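Local coordinates for protein GCN5-related N-acetyltransferase:Aminotransferase, class-II (Rhodopseudomonas palustris, PDB 2FIW) that probably transfers the acetyl group of bound acetyl coenzyme A to an amine of an acceptor substrate, as other GCN5-related N-acetyltransferases do, at residues A23-S28 with A53-R58; D35-S38 with A44-S47; L117-D122 with R134-K139. All coordinates share one frame; numbering follows the deposited sequence.

Contact 1 (A23-S28 with A53-R58). With ACO (acetyl coenzyme *a), chain C.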
# COMPACT_ATOMS: atom_id res chain seq x y z
N ALA A 23 -9.02 3.40 8.59
CA ALA A 23 -9.84 4.34 7.86
C ALA A 23 -9.29 4.75 6.49
O ALA A 23 -10.06 4.92 5.54
CB ALA A 23 -10.11 5.56 8.72
N ILE A 24 -7.98 4.91 6.37
CA ILE A 24 -7.36 5.23 5.07
C ILE A 24 -7.48 4.04 4.13
O ILE A 24 -7.68 4.20 2.93
CB ILE A 24 -5.85 5.63 5.23
CG1 ILE A 24 -5.71 7.03 5.83
CG2 ILE A 24 -5.11 5.55 3.91
CD1 ILE A 24 -4.36 7.29 6.50
N PHE A 25 -7.34 2.85 4.71
CA PHE A 25 -7.34 1.58 4.01
C PHE A 25 -8.72 1.30 3.38
O PHE A 25 -8.81 1.05 2.18
CB PHE A 25 -6.90 0.50 5.01
CG PHE A 25 -7.12 -0.93 4.56
CD1 PHE A 25 -8.28 -1.63 4.95
CD2 PHE A 25 -6.13 -1.61 3.86
CE1 PHE A 25 -8.46 -2.96 4.57
CE2 PHE A 25 -6.29 -2.92 3.47
CZ PHE A 25 -7.45 -3.62 3.83
N VAL A 26 -9.78 1.40 4.18
CA VAL A 26 -11.12 1.15 3.64
C VAL A 26 -11.55 2.24 2.66
O VAL A 26 -12.20 1.92 1.67
CB VAL A 26 -12.24 0.83 4.71
CG1 VAL A 26 -11.69 0.10 5.91
CG2 VAL A 26 -12.99 2.06 5.12
N ALA A 27 -11.21 3.51 2.92
CA ALA A 27 -11.62 4.60 2.03
C ALA A 27 -10.89 4.53 0.70
O ALA A 27 -11.46 4.81 -0.35
CB ALA A 27 -11.40 5.92 2.69
N SER A 28 -9.62 4.14 0.74
CA SER A 28 -8.79 3.94 -0.45
C SER A 28 -9.36 2.83 -1.35
O SER A 28 -9.43 2.97 -2.57
CB SER A 28 -7.37 3.56 -0.01
OG SER A 28 -6.49 3.49 -1.11
N ALA A 53 -7.74 -6.04 15.97
CA ALA A 53 -6.51 -6.55 16.58
C ALA A 53 -5.54 -7.15 15.55
O ALA A 53 -4.32 -6.94 15.63
CB ALA A 53 -6.85 -7.57 17.69
N LYS A 54 -6.10 -7.89 14.60
CA LYS A 54 -5.33 -8.61 13.58
C LYS A 54 -4.88 -7.66 12.44
O LYS A 54 -3.79 -7.82 11.89
CB LYS A 54 -6.19 -9.77 13.05
CG LYS A 54 -5.57 -10.62 11.96
CD LYS A 54 -6.53 -11.74 11.52
CE LYS A 54 -6.22 -12.20 10.08
NZ LYS A 54 -4.77 -12.60 9.95
N PHE A 55 -5.72 -6.69 12.10
CA PHE A 55 -5.29 -5.60 11.22
C PHE A 55 -4.12 -4.81 11.83
O PHE A 55 -3.12 -4.57 11.17
CB PHE A 55 -6.46 -4.66 10.88
CG PHE A 55 -6.14 -3.65 9.81
CD1 PHE A 55 -6.12 -4.02 8.47
CD2 PHE A 55 -5.85 -2.33 10.15
CE1 PHE A 55 -5.80 -3.10 7.47
CE2 PHE A 55 -5.54 -1.39 9.15
CZ PHE A 55 -5.52 -1.77 7.81
N ALA A 56 -4.25 -4.42 13.10
CA ALA A 56 -3.20 -3.73 13.83
C ALA A 56 -1.93 -4.59 14.01
O ALA A 56 -0.84 -4.09 13.86
CB ALA A 56 -3.74 -3.23 15.17
N ALA A 57 -2.08 -5.88 14.30
CA ALA A 57 -0.92 -6.78 14.42
C ALA A 57 -0.10 -6.91 13.14
O ALA A 57 1.14 -7.01 13.19
CB ALA A 57 -1.34 -8.16 14.94
N ARG A 58 -0.77 -6.92 11.99
CA ARG A 58 -0.08 -7.03 10.71
C ARG A 58 0.80 -5.79 10.49
O ARG A 58 1.92 -5.89 10.05
CB ARG A 58 -1.10 -7.21 9.58
CG ARG A 58 -0.54 -7.34 8.17
CD ARG A 58 -1.69 -7.30 7.19
NE ARG A 58 -1.28 -7.41 5.79
CZ ARG A 58 -2.13 -7.47 4.75
NH1 ARG A 58 -3.44 -7.44 4.96
NH2 ARG A 58 -1.66 -7.56 3.51
N1A ACO C . 0.14 16.01 -11.78
C2A ACO C . -0.11 14.91 -12.52
N3A ACO C . 0.18 13.67 -12.07
C4A ACO C . 0.76 13.47 -10.84
C5A ACO C . 1.05 14.55 -10.02
C6A ACO C . 0.71 15.90 -10.55
N6A ACO C . 0.97 17.02 -9.82
N7A ACO C . 1.60 14.06 -8.89
C8A ACO C . 1.65 12.71 -9.00
N9A ACO C . 1.14 12.36 -10.19
C1B ACO C . 0.96 11.00 -10.77
C2B ACO C . 2.23 10.18 -10.88
O2B ACO C . 2.95 10.51 -12.07
C3B ACO C . 1.68 8.76 -10.93
O3B ACO C . 1.50 8.31 -12.27
P3B ACO C . 1.51 6.74 -12.67
O7A ACO C . 0.17 6.16 -12.23
O8A ACO C . 2.67 6.16 -11.89
O9A ACO C . 1.71 6.78 -14.17
C4B ACO C . 0.32 8.83 -10.22
O4B ACO C . 0.03 10.22 -10.01
C5B ACO C . 0.32 8.12 -8.87
O5B ACO C . 1.49 8.54 -8.14
P1A ACO C . 1.45 9.02 -6.61
O1A ACO C . 0.72 10.34 -6.50
O2A ACO C . 2.88 8.88 -6.13
O3A ACO C . 0.58 7.83 -5.95
P2A ACO C . -0.74 8.06 -5.09
O4A ACO C . -1.83 8.51 -6.02
O5A ACO C . -0.36 8.90 -3.90
O6A ACO C . -1.09 6.57 -4.55
CBP ACO C . -1.88 4.23 -4.85
CCP ACO C . -0.96 5.37 -5.32
CDP ACO C . -1.76 3.09 -5.85
CEP ACO C . -1.46 3.76 -3.46
CAP ACO C . -3.35 4.70 -4.74
OAP ACO C . -3.92 4.97 -6.03
C9P ACO C . -4.31 3.85 -3.91
O9P ACO C . -4.44 4.06 -2.60
N8P ACO C . -5.01 2.96 -4.48
C7P ACO C . -6.03 2.06 -3.92
C6P ACO C . -5.47 0.98 -2.99
C5P ACO C . -4.52 0.12 -3.77
O5P ACO C . -4.79 -0.26 -4.91
N4P ACO C . -3.38 -0.18 -3.17
C3P ACO C . -2.31 -0.96 -3.73
C2P ACO C . -2.63 -2.42 -3.48
S1P ACO C . -1.09 -3.24 -3.71
C ACO C . -0.56 -3.58 -2.17
O ACO C . -0.96 -2.94 -1.21
CH3 ACO C . 0.30 -4.58 -2.01
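One face of the Phe25 ring is covered by the leading edge of Phe55, whose CE1 stands 3.7 Å above that ring plane, directly over its centre. This is an edge-to-face pair, but a tilted one: the planes meet at 56° instead of standing upright, and the centroids are 4.8 Å apart. From CE1 the approach runs on to CZ, which reaches back to the root of the other side chain and lies 3.7 Å from Phe25 CG. Tyr89 makes a second edge-to-face pairing with Phe25, Phe76 of strand 72-80 also touches it, and Ala49 packs on it from a loop. Both phenylalanines swing CG anti to the backbone N (chi1 167° in Phe25 and -171° in Phe55), and in this way the two rings bridge the 10.4 Å between Phe25 CA and Phe55 CA. In the GNAT fold these are helices 18-32 and 52-60, which, in sequence, come between strands 9-12 and 63-69; here the two rings alone carry the contact between the segments, without any hydrogen bond across. With an alanine in place of Phe25, the Phe55 edge would probably lose the face it rests against and a gap would open beside Tyr89. Three residues further along the same helix, Ser28 belongs to the ligand pocket. Its OG lies 2.6 Å from O9P of acetyl coenzyme A, on the pantetheine arm, and is hydrogen-bonded to the backbone O of Val90. On helix 52-60, Arg58 extends its side chain to the sheet, where NE forms a salt bridge with OD2 of Asp86.

Contact 2 (D35-S38 with A44-S47)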
# COMPACT_ATOMS: atom_id res chain seq x y z
N ASP A 35 -12.89 0.49 -11.02
CA ASP A 35 -12.72 0.13 -12.42
C ASP A 35 -12.12 -1.27 -12.57
O ASP A 35 -12.14 -1.84 -13.66
CB ASP A 35 -11.89 1.17 -13.16
CG ASP A 35 -12.56 2.56 -13.17
OD1 ASP A 35 -13.81 2.67 -13.09
OD2 ASP A 35 -11.81 3.55 -13.28
N ASP A 36 -11.59 -1.83 -11.48
CA ASP A 36 -10.97 -3.14 -11.59
C ASP A 36 -11.57 -4.19 -10.66
O ASP A 36 -11.28 -5.37 -10.80
CB ASP A 36 -9.46 -3.04 -11.43
CG ASP A 36 -8.85 -2.02 -12.36
OD1 ASP A 36 -8.50 -2.38 -13.50
OD2 ASP A 36 -8.76 -0.84 -11.96
N TYR A 37 -12.40 -3.75 -9.72
CA TYR A 37 -12.98 -4.66 -8.74
C TYR A 37 -14.44 -4.35 -8.53
O TYR A 37 -14.81 -3.19 -8.37
CB TYR A 37 -12.20 -4.63 -7.39
CG TYR A 37 -10.77 -5.07 -7.55
CD1 TYR A 37 -9.75 -4.14 -7.80
CD2 TYR A 37 -10.44 -6.43 -7.54
CE1 TYR A 37 -8.42 -4.57 -8.00
CE2 TYR A 37 -9.13 -6.85 -7.75
CZ TYR A 37 -8.13 -5.93 -7.96
OH TYR A 37 -6.84 -6.38 -8.16
N SER A 38 -15.27 -5.39 -8.54
CA SER A 38 -16.70 -5.21 -8.30
C SER A 38 -17.01 -4.99 -6.82
O SER A 38 -16.21 -5.33 -5.96
CB SER A 38 -17.55 -6.33 -8.94
OG SER A 38 -17.28 -7.62 -8.41
N ALA A 44 -14.96 -7.41 0.51
CA ALA A 44 -14.13 -8.45 1.11
C ALA A 44 -12.72 -7.95 1.39
O ALA A 44 -12.18 -8.19 2.46
CB ALA A 44 -14.09 -9.67 0.22
N TRP A 45 -12.13 -7.28 0.41
CA TRP A 45 -10.83 -6.63 0.55
C TRP A 45 -10.82 -5.69 1.78
O TRP A 45 -9.99 -5.87 2.66
CB TRP A 45 -10.51 -5.87 -0.73
CG TRP A 45 -9.15 -5.29 -0.86
CD1 TRP A 45 -8.15 -5.24 0.10
CD2 TRP A 45 -8.63 -4.61 -2.00
NE1 TRP A 45 -7.04 -4.59 -0.40
CE2 TRP A 45 -7.31 -4.19 -1.69
CE3 TRP A 45 -9.15 -4.33 -3.27
CZ2 TRP A 45 -6.51 -3.49 -2.61
CZ3 TRP A 45 -8.35 -3.64 -4.18
CH2 TRP A 45 -7.05 -3.22 -3.84
N ALA A 46 -11.74 -4.71 1.82
CA ALA A 46 -11.85 -3.78 2.95
C ALA A 46 -12.16 -4.43 4.29
O ALA A 46 -11.80 -3.89 5.34
CB ALA A 46 -12.90 -2.73 2.66
N SER A 47 -12.84 -5.57 4.26
CA SER A 47 -13.32 -6.18 5.48
C SER A 47 -12.15 -6.63 6.33
O SER A 47 -12.34 -7.06 7.46
CB SER A 47 -14.29 -7.36 5.19
OG SER A 47 -13.58 -8.58 4.94
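Tyr37 sets its ring against Trp45: from CB the chain turns CG anti to the carbonyl carbon (chi1 -62°), which brings the ring to the indole. Further out, CD1 and CE1 both meet the same atom: Trp45 CZ3 lies 3.9 Å from Tyr37 CD1 and equally far from Tyr37 CE1. That carbon sits 3.8 Å above the tyrosine plane, displaced toward the rim, so the six-membered ring of Trp45 comes in by its edge over a tyrosine face. The planes stand at 71°, close to a T-shaped stack. At the tip, Tyr37 OH is hydrogen-bonded to Ala152 O and Asp125 N. Trp45 NE1 is hydrogen-bonded to Tyr89 OH, while the Trp45 side chain also lies about 4 Å from acetyl coenzyme A, as part of its pocket. Helix 39-46 thus folds back on the loop that leads into it. Within segment 44-47, Ser47 OG donates to Ala44 O over 2.9 Å. Between the two rings the chemistry is purely apolar and quadrupolar: each aromatic spends its polar group on other partners, which probably fixes the ring orientations that the edge-to-face pairing then uses.

Contact 3 (L117-D122 with R134-K139). With ACO (acetyl coenzyme *a), chain C.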
# COMPACT_ATOMS: atom_id res chain seq x y z
N LEU A 117 17.71 -7.47 -2.56
CA LEU A 117 18.19 -7.11 -3.89
C LEU A 117 17.00 -7.02 -4.83
O LEU A 117 17.02 -6.26 -5.81
CB LEU A 117 19.20 -8.15 -4.38
CG LEU A 117 20.26 -8.63 -3.37
CD1 LEU A 117 20.82 -10.01 -3.76
CD2 LEU A 117 21.38 -7.61 -3.21
N ILE A 118 15.97 -7.80 -4.53
CA ILE A 118 14.75 -7.87 -5.34
C ILE A 118 13.54 -7.61 -4.45
O ILE A 118 13.13 -8.49 -3.68
CB ILE A 118 14.63 -9.25 -6.09
CG1 ILE A 118 15.86 -9.51 -6.98
CG2 ILE A 118 13.33 -9.33 -6.92
CD1 ILE A 118 16.22 -10.99 -7.17
N LEU A 119 13.00 -6.39 -4.53
CA LEU A 119 11.73 -6.04 -3.90
C LEU A 119 10.56 -6.67 -4.66
O LEU A 119 10.57 -6.76 -5.90
CB LEU A 119 11.53 -4.52 -3.83
CG LEU A 119 11.67 -3.80 -2.48
CD1 LEU A 119 10.76 -2.59 -2.43
CD2 LEU A 119 11.31 -4.67 -1.29
N THR A 120 9.54 -7.10 -3.93
CA THR A 120 8.40 -7.73 -4.57
C THR A 120 7.08 -7.22 -3.99
O THR A 120 7.00 -6.86 -2.82
CB THR A 120 8.52 -9.28 -4.57
OG1 THR A 120 7.35 -9.87 -5.15
CG2 THR A 120 8.72 -9.83 -3.17
N VAL A 121 6.06 -7.15 -4.85
CA VAL A 121 4.72 -6.70 -4.49
C VAL A 121 3.70 -7.54 -5.26
O VAL A 121 3.95 -7.89 -6.40
CB VAL A 121 4.51 -5.15 -4.74
CG1 VAL A 121 4.64 -4.78 -6.23
CG2 VAL A 121 3.18 -4.67 -4.19
N ASP A 122 2.60 -7.89 -4.61
CA ASP A 122 1.43 -8.45 -5.29
C ASP A 122 0.46 -7.30 -5.53
O ASP A 122 -0.39 -6.99 -4.69
CB ASP A 122 0.77 -9.53 -4.43
CG ASP A 122 1.58 -10.82 -4.36
OD1 ASP A 122 2.34 -11.12 -5.31
OD2 ASP A 122 1.46 -11.55 -3.35
N ARG A 134 7.68 2.59 -11.84
CA ARG A 134 8.75 2.71 -10.85
C ARG A 134 9.62 1.48 -10.94
O ARG A 134 10.26 1.07 -9.98
CB ARG A 134 8.20 2.85 -9.42
CG ARG A 134 6.93 3.69 -9.25
CD ARG A 134 7.20 5.16 -9.53
NE ARG A 134 6.16 6.09 -9.09
CZ ARG A 134 4.96 6.24 -9.68
NH1 ARG A 134 4.60 5.47 -10.69
NH2 ARG A 134 4.11 7.14 -9.22
N GLY A 135 9.64 0.87 -12.12
CA GLY A 135 10.57 -0.20 -12.41
C GLY A 135 10.18 -1.60 -11.96
O GLY A 135 10.98 -2.52 -12.07
N TYR A 136 8.96 -1.76 -11.45
CA TYR A 136 8.45 -3.10 -11.13
C TYR A 136 7.96 -3.81 -12.38
O TYR A 136 7.24 -3.22 -13.21
CB TYR A 136 7.32 -3.02 -10.09
CG TYR A 136 7.82 -2.62 -8.72
CD1 TYR A 136 8.17 -1.28 -8.46
CD2 TYR A 136 7.94 -3.55 -7.70
CE1 TYR A 136 8.64 -0.91 -7.21
CE2 TYR A 136 8.40 -3.19 -6.45
CZ TYR A 136 8.74 -1.87 -6.21
OH TYR A 136 9.21 -1.50 -4.99
N VAL A 137 8.36 -5.07 -12.52
CA VAL A 137 8.06 -5.83 -13.72
C VAL A 137 7.15 -7.00 -13.39
O VAL A 137 7.47 -7.81 -12.51
CB VAL A 137 9.36 -6.33 -14.41
CG1 VAL A 137 9.04 -7.32 -15.54
CG2 VAL A 137 10.18 -5.14 -14.93
N ALA A 138 6.03 -7.09 -14.10
CA ALA A 138 5.03 -8.14 -13.90
C ALA A 138 5.61 -9.53 -14.14
O ALA A 138 6.15 -9.81 -15.20
CB ALA A 138 3.84 -7.91 -14.80
N LYS A 139 5.49 -10.39 -13.14
CA LYS A 139 6.02 -11.73 -13.23
C LYS A 139 4.95 -12.80 -13.27
O LYS A 139 5.09 -13.79 -13.98
CB LYS A 139 7.03 -12.01 -12.10
CG LYS A 139 8.33 -11.18 -12.20
CD LYS A 139 8.83 -11.04 -13.66
CE LYS A 139 10.24 -10.51 -13.74
NZ LYS A 139 11.23 -11.59 -13.40
N1A ACO C . 0.14 16.01 -11.78
C2A ACO C . -0.11 14.91 -12.52
N3A ACO C . 0.18 13.67 -12.07
C4A ACO C . 0.76 13.47 -10.84
C5A ACO C . 1.05 14.55 -10.02
C6A ACO C . 0.71 15.90 -10.55
N6A ACO C . 0.97 17.02 -9.82
N7A ACO C . 1.60 14.06 -8.89
C8A ACO C . 1.65 12.71 -9.00
N9A ACO C . 1.14 12.36 -10.19
C1B ACO C . 0.96 11.00 -10.77
C2B ACO C . 2.23 10.18 -10.88
O2B ACO C . 2.95 10.51 -12.07
C3B ACO C . 1.68 8.76 -10.93
O3B ACO C . 1.50 8.31 -12.27
P3B ACO C . 1.51 6.74 -12.67
O7A ACO C . 0.17 6.16 -12.23
O8A ACO C . 2.67 6.16 -11.89
O9A ACO C . 1.71 6.78 -14.17
C4B ACO C . 0.32 8.83 -10.22
O4B ACO C . 0.03 10.22 -10.01
C5B ACO C . 0.32 8.12 -8.87
O5B ACO C . 1.49 8.54 -8.14
P1A ACO C . 1.45 9.02 -6.61
O1A ACO C . 0.72 10.34 -6.50
O2A ACO C . 2.88 8.88 -6.13
O3A ACO C . 0.58 7.83 -5.95
P2A ACO C . -0.74 8.06 -5.09
O4A ACO C . -1.83 8.51 -6.02
O5A ACO C . -0.36 8.90 -3.90
O6A ACO C . -1.09 6.57 -4.55
CBP ACO C . -1.88 4.23 -4.85
CCP ACO C . -0.96 5.37 -5.32
CDP ACO C . -1.76 3.09 -5.85
CEP ACO C . -1.46 3.76 -3.46
CAP ACO C . -3.35 4.70 -4.74
OAP ACO C . -3.92 4.97 -6.03
C9P ACO C . -4.31 3.85 -3.91
O9P ACO C . -4.44 4.06 -2.60
N8P ACO C . -5.01 2.96 -4.48
C7P ACO C . -6.03 2.06 -3.92
C6P ACO C . -5.47 0.98 -2.99
C5P ACO C . -4.52 0.12 -3.77
O5P ACO C . -4.79 -0.26 -4.91
N4P ACO C . -3.38 -0.18 -3.17
C3P ACO C . -2.31 -0.96 -3.73
C2P ACO C . -2.63 -2.42 -3.48
S1P ACO C . -1.09 -3.24 -3.71
C ACO C . -0.56 -3.58 -2.17
O ACO C . -0.96 -2.94 -1.21
CH3 ACO C . 0.30 -4.58 -2.01
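Tyr136, close to strand 137-146 in sequence, reaches across to Leu119 and Val121 on strand 118-123, within the mixed sheet of the GNAT fold. The two parallel strands are joined through helix 128-132 in a beta-alpha-beta crossover, with strand 149-159 lying between them in the sheet, so side chains, not backbone bonds, bridge the gap. The dense part is all around this tyrosine. Val121 CG1 meets the ring obliquely, 3.8 Å from Tyr136 CD2, the two side chains crossing at about a right angle. Further out, Leu119 CD1 presses on the phenol oxygen at 3.2 Å from Tyr136 OH, while that hydroxyl is hydrogen-bonded to Glu108 OE2 on helix 99-112. Ile85 of the neighbouring strand also touches all three side chains. By contrast, Ile118 and the run Val137 to Lys139 lie in solvent-exposed positions and make no contact across. The turn before Tyr136 is a Schellman motif ending helix 128-132, with Gly135 at positive phi as its C-prime residue. Just ahead of it, Arg134 points its guanidinium edge at the 3'-phosphate of acetyl coenzyme A; NH2 makes a weak hydrogen bond with O8A, and the modelled NH1 distance is doubtfully short. With chi1 at 63°, Val121 holds CG1 between backbone N and carbonyl carbon, facing the tyrosine, and CG2 anti to N, 3.6 Å from the acetyl CH3.

How the contacts relate
All three contacts are buried, but they lie in different parts of the fold. Contacts 1 and 2 belong to the helical region that precedes strand 63-69 and touch each other: Phe25 CZ lies 3.6 Å from Trp45 O, so helix 39-46 sits against the ring that helix 52-60 also reaches. Both rely on edge-to-face aromatic pairs. Contact 3 lies on a face of the sheet about 22 Å from contact 2, centre to centre, and on the other side of the chain's centre from contact 1; there aliphatic branches meet a single tyrosine. Each borders the cofactor, but contact 1 meets the pantetheine arm and contact 3 the acetyl group and the 3'-phosphate.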